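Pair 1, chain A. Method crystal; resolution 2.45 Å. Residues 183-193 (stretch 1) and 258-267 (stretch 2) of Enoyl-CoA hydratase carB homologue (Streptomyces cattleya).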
# COMPACT_ATOMS: atom_id res chain seq x y z
N CYS A 183 16.23 -6.10 -9.94
CA CYS A 183 14.79 -6.31 -9.77
C CYS A 183 13.99 -5.01 -9.63
O CYS A 183 13.18 -4.85 -8.70
CB CYS A 183 14.52 -7.28 -8.63
SG CYS A 183 12.87 -8.03 -8.69
N ASN A 184 14.17 -4.10 -10.60
CA ASN A 184 13.49 -2.80 -10.66
C ASN A 184 12.00 -2.97 -10.81
O ASN A 184 11.23 -2.36 -10.07
CB ASN A 184 14.05 -1.95 -11.81
CG ASN A 184 15.55 -1.81 -11.79
OD1 ASN A 184 16.28 -2.77 -12.03
ND2 ASN A 184 16.02 -0.61 -11.49
N PHE A 185 11.59 -3.80 -11.78
CA PHE A 185 10.19 -4.09 -12.08
C PHE A 185 9.54 -4.88 -10.95
O PHE A 185 8.46 -4.51 -10.50
CB PHE A 185 10.08 -4.84 -13.41
CG PHE A 185 10.11 -3.93 -14.61
CD1 PHE A 185 11.18 -3.95 -15.50
CD2 PHE A 185 9.06 -3.05 -14.86
CE1 PHE A 185 11.20 -3.11 -16.62
CE2 PHE A 185 9.08 -2.21 -15.98
CZ PHE A 185 10.16 -2.24 -16.85
N GLY A 186 10.23 -5.91 -10.47
CA GLY A 186 9.75 -6.75 -9.38
C GLY A 186 9.50 -5.96 -8.12
O GLY A 186 8.45 -6.12 -7.50
N GLY A 187 10.43 -5.08 -7.79
CA GLY A 187 10.35 -4.18 -6.64
C GLY A 187 9.15 -3.26 -6.75
O GLY A 187 8.35 -3.18 -5.81
N PHE A 188 8.98 -2.61 -7.92
CA PHE A 188 7.83 -1.73 -8.15
C PHE A 188 6.48 -2.47 -8.10
O PHE A 188 5.56 -2.02 -7.40
CB PHE A 188 7.97 -0.96 -9.48
CG PHE A 188 6.77 -0.09 -9.76
CD1 PHE A 188 6.62 1.14 -9.14
CD2 PHE A 188 5.75 -0.54 -10.59
CE1 PHE A 188 5.48 1.91 -9.34
CE2 PHE A 188 4.61 0.23 -10.80
CZ PHE A 188 4.48 1.45 -10.16
N MET A 189 6.36 -3.57 -8.85
CA MET A 189 5.13 -4.35 -8.98
C MET A 189 4.68 -5.03 -7.68
O MET A 189 3.47 -5.08 -7.42
CB MET A 189 5.24 -5.36 -10.13
CG MET A 189 4.84 -4.77 -11.48
SD MET A 189 5.17 -5.82 -12.93
CE MET A 189 6.76 -5.43 -13.19
N LEU A 190 5.62 -5.54 -6.87
CA LEU A 190 5.29 -6.21 -5.60
C LEU A 190 4.81 -5.20 -4.55
O LEU A 190 3.99 -5.54 -3.69
CB LEU A 190 6.48 -6.99 -5.06
CG LEU A 190 6.86 -8.32 -5.69
CD1 LEU A 190 8.12 -8.84 -5.04
CD2 LEU A 190 5.76 -9.35 -5.53
N GLU A 191 5.34 -3.97 -4.63
CA GLU A 191 4.97 -2.88 -3.73
C GLU A 191 3.51 -2.51 -4.00
O GLU A 191 2.72 -2.46 -3.06
CB GLU A 191 5.90 -1.68 -3.94
CG GLU A 191 5.63 -0.53 -3.00
CD GLU A 191 6.83 0.31 -2.61
OE1 GLU A 191 6.78 0.93 -1.53
OE2 GLU A 191 7.83 0.34 -3.37
N ALA A 192 3.15 -2.33 -5.28
CA ALA A 192 1.80 -1.98 -5.73
C ALA A 192 0.74 -3.01 -5.35
O ALA A 192 -0.34 -2.61 -4.91
CB ALA A 192 1.81 -1.73 -7.23
N ALA A 193 1.06 -4.31 -5.44
CA ALA A 193 0.11 -5.39 -5.15
C ALA A 193 0.04 -5.83 -3.69
O ALA A 193 -1.07 -6.06 -3.17
CB ALA A 193 0.42 -6.59 -6.02
N PRO A 258 -2.05 5.44 -12.69
CA PRO A 258 -0.82 5.63 -11.88
C PRO A 258 0.16 4.44 -11.96
O PRO A 258 1.38 4.66 -12.04
CB PRO A 258 -1.37 5.82 -10.46
CG PRO A 258 -2.79 6.26 -10.64
CD PRO A 258 -3.26 5.52 -11.84
N PHE A 259 -0.38 3.19 -11.99
CA PHE A 259 0.41 1.95 -12.10
C PHE A 259 1.13 1.88 -13.45
O PHE A 259 2.32 1.52 -13.50
CB PHE A 259 -0.50 0.72 -11.86
CG PHE A 259 0.21 -0.61 -11.90
CD1 PHE A 259 0.91 -1.08 -10.80
CD2 PHE A 259 0.15 -1.41 -13.03
CE1 PHE A 259 1.58 -2.31 -10.84
CE2 PHE A 259 0.81 -2.65 -13.07
CZ PHE A 259 1.52 -3.09 -11.98
N VAL A 260 0.44 2.26 -14.54
CA VAL A 260 1.01 2.31 -15.89
C VAL A 260 2.14 3.36 -15.95
O VAL A 260 3.21 3.09 -16.51
CB VAL A 260 -0.09 2.55 -16.97
CG1 VAL A 260 0.51 2.77 -18.36
CG2 VAL A 260 -1.11 1.41 -17.00
N ALA A 261 1.91 4.55 -15.33
CA ALA A 261 2.90 5.64 -15.28
C ALA A 261 4.16 5.20 -14.52
O ALA A 261 5.27 5.55 -14.91
CB ALA A 261 2.28 6.87 -14.61
N GLY A 262 3.95 4.40 -13.47
CA GLY A 262 5.01 3.85 -12.65
C GLY A 262 5.92 2.93 -13.43
O GLY A 262 7.15 3.04 -13.33
N LEU A 263 5.32 2.03 -14.25
CA LEU A 263 6.01 1.09 -15.13
C LEU A 263 6.81 1.82 -16.20
O LEU A 263 7.92 1.38 -16.52
CB LEU A 263 5.01 0.12 -15.80
CG LEU A 263 4.31 -0.95 -14.93
CD1 LEU A 263 3.12 -1.52 -15.65
CD2 LEU A 263 5.27 -2.07 -14.54
N GLU A 264 6.25 2.93 -16.75
CA GLU A 264 6.90 3.75 -17.78
C GLU A 264 8.19 4.44 -17.29
O GLU A 264 9.14 4.56 -18.07
CB GLU A 264 5.94 4.80 -18.37
CG GLU A 264 4.89 4.23 -19.32
CD GLU A 264 5.33 3.66 -20.67
OE1 GLU A 264 4.43 3.28 -21.45
OE2 GLU A 264 6.55 3.58 -20.94
N ARG A 265 8.22 4.87 -16.02
CA ARG A 265 9.41 5.49 -15.43
C ARG A 265 10.54 4.49 -15.21
O ARG A 265 11.71 4.89 -15.22
CB ARG A 265 9.05 6.19 -14.12
CG ARG A 265 8.65 7.65 -14.31
CD ARG A 265 8.47 8.36 -12.99
NE ARG A 265 7.36 7.79 -12.23
CZ ARG A 265 6.11 8.25 -12.27
NH1 ARG A 265 5.81 9.31 -13.01
NH2 ARG A 265 5.16 7.65 -11.56
N ILE A 266 10.21 3.19 -15.03
CA ILE A 266 11.17 2.10 -14.80
C ILE A 266 12.01 1.80 -16.05
O ILE A 266 13.15 1.38 -15.90
CB ILE A 266 10.50 0.79 -14.23
CG1 ILE A 266 9.57 1.04 -13.00
CG2 ILE A 266 11.51 -0.32 -13.91
CD1 ILE A 266 10.06 1.97 -11.89
N ARG A 267 11.44 1.99 -17.26
CA ARG A 267 12.09 1.70 -18.55
C ARG A 267 13.60 2.05 -18.58
O ARG A 267 14.44 1.15 -18.68
CB ARG A 267 11.33 2.36 -19.72
CG ARG A 267 11.76 1.88 -21.11
CD ARG A 267 11.14 2.69 -22.25
NE ARG A 267 9.68 2.58 -22.32
CZ ARG A 267 9.02 1.62 -22.97
NH1 ARG A 267 9.68 0.68 -23.63
NH2 ARG A 267 7.69 1.59 -22.96

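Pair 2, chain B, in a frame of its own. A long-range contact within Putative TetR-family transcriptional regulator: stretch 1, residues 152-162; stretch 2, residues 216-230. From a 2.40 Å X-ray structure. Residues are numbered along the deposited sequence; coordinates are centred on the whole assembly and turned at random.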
# COMPACT_ATOMS: atom_id res chain seq x y z
N ALA B 152 9.49 -7.50 0.86
CA ALA B 152 8.84 -7.32 -0.43
C ALA B 152 7.44 -7.92 -0.38
O ALA B 152 6.47 -7.29 -0.83
CB ALA B 152 9.65 -7.98 -1.55
N LEU B 153 7.32 -9.14 0.15
CA LEU B 153 6.00 -9.77 0.25
C LEU B 153 5.09 -8.85 1.06
O LEU B 153 3.98 -8.53 0.64
CB LEU B 153 6.12 -11.14 0.93
CG LEU B 153 6.73 -12.19 0.00
CD1 LEU B 153 7.24 -13.38 0.80
CD2 LEU B 153 5.70 -12.58 -1.05
N MSE B 154 5.58 -8.40 2.21
CA MSE B 154 4.82 -7.50 3.06
C MSE B 154 4.36 -6.23 2.34
O MSE B 154 3.17 -5.88 2.37
CB MSE B 154 5.67 -7.10 4.26
CG MSE B 154 5.01 -6.04 5.08
SE MSE B 154 3.53 -6.79 6.02
CE MSE B 154 4.54 -7.40 7.56
N HIS B 155 5.29 -5.53 1.71
CA HIS B 155 4.93 -4.30 1.01
C HIS B 155 3.91 -4.58 -0.08
O HIS B 155 3.01 -3.76 -0.33
CB HIS B 155 6.16 -3.64 0.37
CG HIS B 155 7.06 -2.93 1.33
ND1 HIS B 155 8.40 -2.74 1.33
CD2 HIS B 155 6.58 -2.25 2.43
CE1 HIS B 155 8.70 -1.95 2.41
NE2 HIS B 155 7.59 -1.67 3.06
N TYR B 156 4.05 -5.71 -0.75
CA TYR B 156 3.09 -6.04 -1.79
C TYR B 156 1.71 -6.24 -1.16
O TYR B 156 0.71 -5.70 -1.64
CB TYR B 156 3.47 -7.32 -2.54
CG TYR B 156 2.34 -7.72 -3.45
CD1 TYR B 156 2.16 -7.10 -4.68
CD2 TYR B 156 1.38 -8.64 -3.01
CE1 TYR B 156 1.04 -7.38 -5.47
CE2 TYR B 156 0.25 -8.91 -3.78
CZ TYR B 156 0.09 -8.29 -5.00
OH TYR B 156 -1.00 -8.60 -5.78
N ILE B 157 1.66 -7.00 -0.08
CA ILE B 157 0.40 -7.25 0.58
C ILE B 157 -0.30 -5.97 1.04
O ILE B 157 -1.50 -5.78 0.80
CB ILE B 157 0.60 -8.21 1.77
CG1 ILE B 157 0.99 -9.59 1.23
CG2 ILE B 157 -0.67 -8.30 2.61
CD1 ILE B 157 1.54 -10.56 2.24
N LEU B 158 0.45 -5.08 1.69
CA LEU B 158 -0.09 -3.80 2.17
C LEU B 158 -0.62 -2.94 1.03
O LEU B 158 -1.62 -2.23 1.17
CB LEU B 158 0.98 -3.02 2.91
CG LEU B 158 1.17 -3.23 4.41
CD1 LEU B 158 1.16 -4.71 4.78
CD2 LEU B 158 2.48 -2.59 4.80
N GLY B 159 0.06 -2.99 -0.11
CA GLY B 159 -0.34 -2.20 -1.25
C GLY B 159 -1.61 -2.68 -1.94
O GLY B 159 -2.47 -1.88 -2.30
N ALA B 160 -1.72 -3.99 -2.15
CA ALA B 160 -2.92 -4.51 -2.79
C ALA B 160 -4.08 -4.51 -1.79
O ALA B 160 -5.17 -4.03 -2.10
CB ALA B 160 -2.66 -5.92 -3.32
N ALA B 161 -3.84 -5.04 -0.59
CA ALA B 161 -4.89 -5.06 0.43
C ALA B 161 -5.31 -3.64 0.82
O ALA B 161 -6.49 -3.37 1.06
CB ALA B 161 -4.42 -5.82 1.67
N GLY B 162 -4.34 -2.74 0.89
CA GLY B 162 -4.62 -1.36 1.24
C GLY B 162 -5.57 -0.73 0.23
O GLY B 162 -6.54 -0.07 0.61
N GLU B 216 -8.47 -12.43 -6.99
CA GLU B 216 -7.62 -13.23 -7.86
C GLU B 216 -6.40 -12.42 -8.28
O GLU B 216 -5.30 -12.96 -8.43
CB GLU B 216 -8.40 -13.70 -9.09
CG GLU B 216 -9.44 -14.77 -8.75
CD GLU B 216 -8.85 -15.91 -7.91
OE1 GLU B 216 -8.00 -16.67 -8.44
OE2 GLU B 216 -9.24 -16.03 -6.72
N GLN B 217 -6.60 -11.13 -8.50
CA GLN B 217 -5.49 -10.27 -8.88
C GLN B 217 -4.47 -10.34 -7.74
O GLN B 217 -3.28 -10.55 -7.96
CB GLN B 217 -5.99 -8.83 -9.04
CG GLN B 217 -4.87 -7.83 -9.30
CD GLN B 217 -4.09 -8.19 -10.54
OE1 GLN B 217 -4.67 -8.33 -11.61
NE2 GLN B 217 -2.76 -8.34 -10.41
N PHE B 218 -4.97 -10.16 -6.52
CA PHE B 218 -4.16 -10.21 -5.32
C PHE B 218 -3.28 -11.45 -5.28
O PHE B 218 -2.06 -11.34 -5.13
CB PHE B 218 -5.07 -10.18 -4.10
CG PHE B 218 -4.33 -10.13 -2.79
CD1 PHE B 218 -3.49 -9.06 -2.49
CD2 PHE B 218 -4.45 -11.17 -1.86
CE1 PHE B 218 -2.78 -9.02 -1.29
CE2 PHE B 218 -3.74 -11.14 -0.66
CZ PHE B 218 -2.90 -10.05 -0.38
N LEU B 219 -3.90 -12.62 -5.42
CA LEU B 219 -3.17 -13.89 -5.40
C LEU B 219 -2.19 -14.06 -6.55
O LEU B 219 -1.16 -14.71 -6.39
CB LEU B 219 -4.15 -15.07 -5.42
CG LEU B 219 -4.93 -15.33 -4.13
CD1 LEU B 219 -5.82 -16.56 -4.31
CD2 LEU B 219 -3.95 -15.54 -2.97
N ALA B 220 -2.52 -13.49 -7.71
CA ALA B 220 -1.63 -13.58 -8.88
C ALA B 220 -0.40 -12.72 -8.63
O ALA B 220 0.72 -13.13 -8.94
CB ALA B 220 -2.36 -13.11 -10.13
N GLY B 221 -0.61 -11.54 -8.06
CA GLY B 221 0.51 -10.65 -7.76
C GLY B 221 1.47 -11.25 -6.75
O GLY B 221 2.69 -11.19 -6.92
N ILE B 222 0.92 -11.85 -5.69
CA ILE B 222 1.74 -12.47 -4.66
C ILE B 222 2.52 -13.62 -5.30
O ILE B 222 3.71 -13.80 -5.03
CB ILE B 222 0.85 -12.97 -3.46
CG1 ILE B 222 1.69 -13.11 -2.20
CG2 ILE B 222 0.21 -14.31 -3.76
CD1 ILE B 222 2.26 -11.81 -1.66
N THR B 223 1.86 -14.38 -6.17
CA THR B 223 2.51 -15.50 -6.86
C THR B 223 3.67 -15.01 -7.74
O THR B 223 4.73 -15.65 -7.84
CB THR B 223 1.47 -16.29 -7.69
OG1 THR B 223 0.52 -16.86 -6.77
CG2 THR B 223 2.11 -17.39 -8.50
N LEU B 224 3.47 -13.85 -8.36
CA LEU B 224 4.49 -13.21 -9.19
C LEU B 224 5.71 -12.86 -8.31
O LEU B 224 6.85 -13.10 -8.69
CB LEU B 224 3.92 -11.93 -9.80
CG LEU B 224 3.99 -11.69 -11.30
CD1 LEU B 224 3.98 -12.99 -12.08
CD2 LEU B 224 2.81 -10.80 -11.68
N VAL B 225 5.46 -12.31 -7.13
CA VAL B 225 6.56 -11.98 -6.23
C VAL B 225 7.25 -13.27 -5.77
O VAL B 225 8.48 -13.34 -5.75
CB VAL B 225 6.06 -11.20 -4.97
CG1 VAL B 225 7.26 -10.85 -4.08
CG2 VAL B 225 5.35 -9.92 -5.40
N LEU B 226 6.46 -14.28 -5.40
CA LEU B 226 7.00 -15.57 -4.95
C LEU B 226 7.87 -16.21 -6.03
O LEU B 226 8.88 -16.81 -5.73
CB LEU B 226 5.87 -16.52 -4.54
CG LEU B 226 5.15 -16.14 -3.25
CD1 LEU B 226 3.84 -16.93 -3.13
CD2 LEU B 226 6.07 -16.39 -2.05
N THR B 227 7.50 -16.05 -7.30
CA THR B 227 8.30 -16.60 -8.39
C THR B 227 9.65 -15.90 -8.46
O THR B 227 10.69 -16.52 -8.71
CB THR B 227 7.57 -16.44 -9.73
OG1 THR B 227 6.36 -17.20 -9.69
CG2 THR B 227 8.44 -16.93 -10.89
N GLY B 228 9.64 -14.58 -8.22
CA GLY B 228 10.89 -13.83 -8.23
C GLY B 228 11.73 -14.27 -7.05
O GLY B 228 12.94 -14.44 -7.16
N ILE B 229 11.09 -14.49 -5.91
CA ILE B 229 11.79 -14.90 -4.71
C ILE B 229 12.40 -16.29 -4.89
O ILE B 229 13.53 -16.53 -4.47
CB ILE B 229 10.86 -14.86 -3.48
CG1 ILE B 229 10.55 -13.40 -3.12
CG2 ILE B 229 11.51 -15.56 -2.30
CD1 ILE B 229 9.51 -13.20 -2.04
N THR B 230 11.66 -17.20 -5.52
CA THR B 230 12.17 -18.54 -5.73
C THR B 230 13.45 -18.55 -6.58
O THR B 230 14.25 -19.46 -6.44
CB THR B 230 11.11 -19.53 -6.38
OG1 THR B 230 10.99 -19.29 -7.79
CG2 THR B 230 9.77 -19.36 -5.74
O HOH W 1 -2.01 -7.37 -7.99

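The sharpest difference between the two pairs is a single hydroxyl group. At the centre of pair 1 the ring of Phe A188 meets the opposing helix through apolar contacts, and no hydrogen bond crosses between the stretches. At the matching position of pair 2, Tyr B156 places its OH 3.0 Å from Phe B218 O, within hydrogen-bonding reach, and 2.7 Å from the oxygen of water 1. The hydroxyl has one proton and two possible acceptors, so its direction remains open. Gln B217 NE2 donates a hydrogen bond to the oxygen of water 1 at 2.7 Å, so the water links the tyrosine to a side chain of the other helix. Pro A258, the counterpart of Gln B217, has no side-chain donor to offer.

Around this difference the backbones are nearly the same. Both pairs consist of two antiparallel helices, with axes 10.3 Å apart at closest approach and N-to-C directions at 164° in pair 1 and 166° in pair 2. Fourteen central residues superpose with an RMSD of 0.5 Å, and the surface buried is similar, 471 Å² against 508 Å².

The common solution is an aromatic knob facing a glycine. Phe A188 and Tyr B156 both adopt the t rotamer, and their side-chain centres fall 0.2 Å apart. Each ring has the matching glycine, Gly A262 or Gly B221, over one face. Phe A188 CZ approaches Gly A262 CA to 3.5 Å, and Tyr B156 OH approaches Gly B221 CA to 3.2 Å. A CB on either glycine would point toward the other helix and clash, lying 2.1 Å from Phe A188 CZ or 1.9 Å from Tyr B156 OH. The absence of a side chain therefore makes room for the ring in both cases.

A second aromatic residue recurs at the same position and in the same rotamer. Phe A259 and Phe B218 are both t, and each receives an alanine at its ring edge: Ala A192 CB lies 3.7 Å from Phe A259 CE1, and Ala B160 CB lies 3.4 Å from Phe B218 CD1. The rings of Phe A188 and Phe A259 in pair 1 are oblique, with planes at 34° and centroids 5.7 Å apart; those of Tyr B156 and Phe B218 in pair 2 are closer to parallel, at 22°, but slid apart so that they barely overlap.

Elsewhere, different side chains fill equivalent space. Phe A185 lays one face over Ile A266, whose CG2 sits 3.6 Å from the ring centroid and almost on its normal, a CH-pi contact. Leu B153, at the matching position, presents a branched surface instead, bringing CD2 to 3.8 Å from Val B225 CG1, at the position of Ile A266, and to 3.6 Å from Ile B222 CD1, at that of Leu A263. Met A189 and Ile B157 also match: the former reaches Leu A263 CD2 with its CE at 3.9 Å, while the latter meets Ile B222 CD1 through CG1 at 3.9 Å. Aromatic and aliphatic shapes thus fit between almost identical backbones.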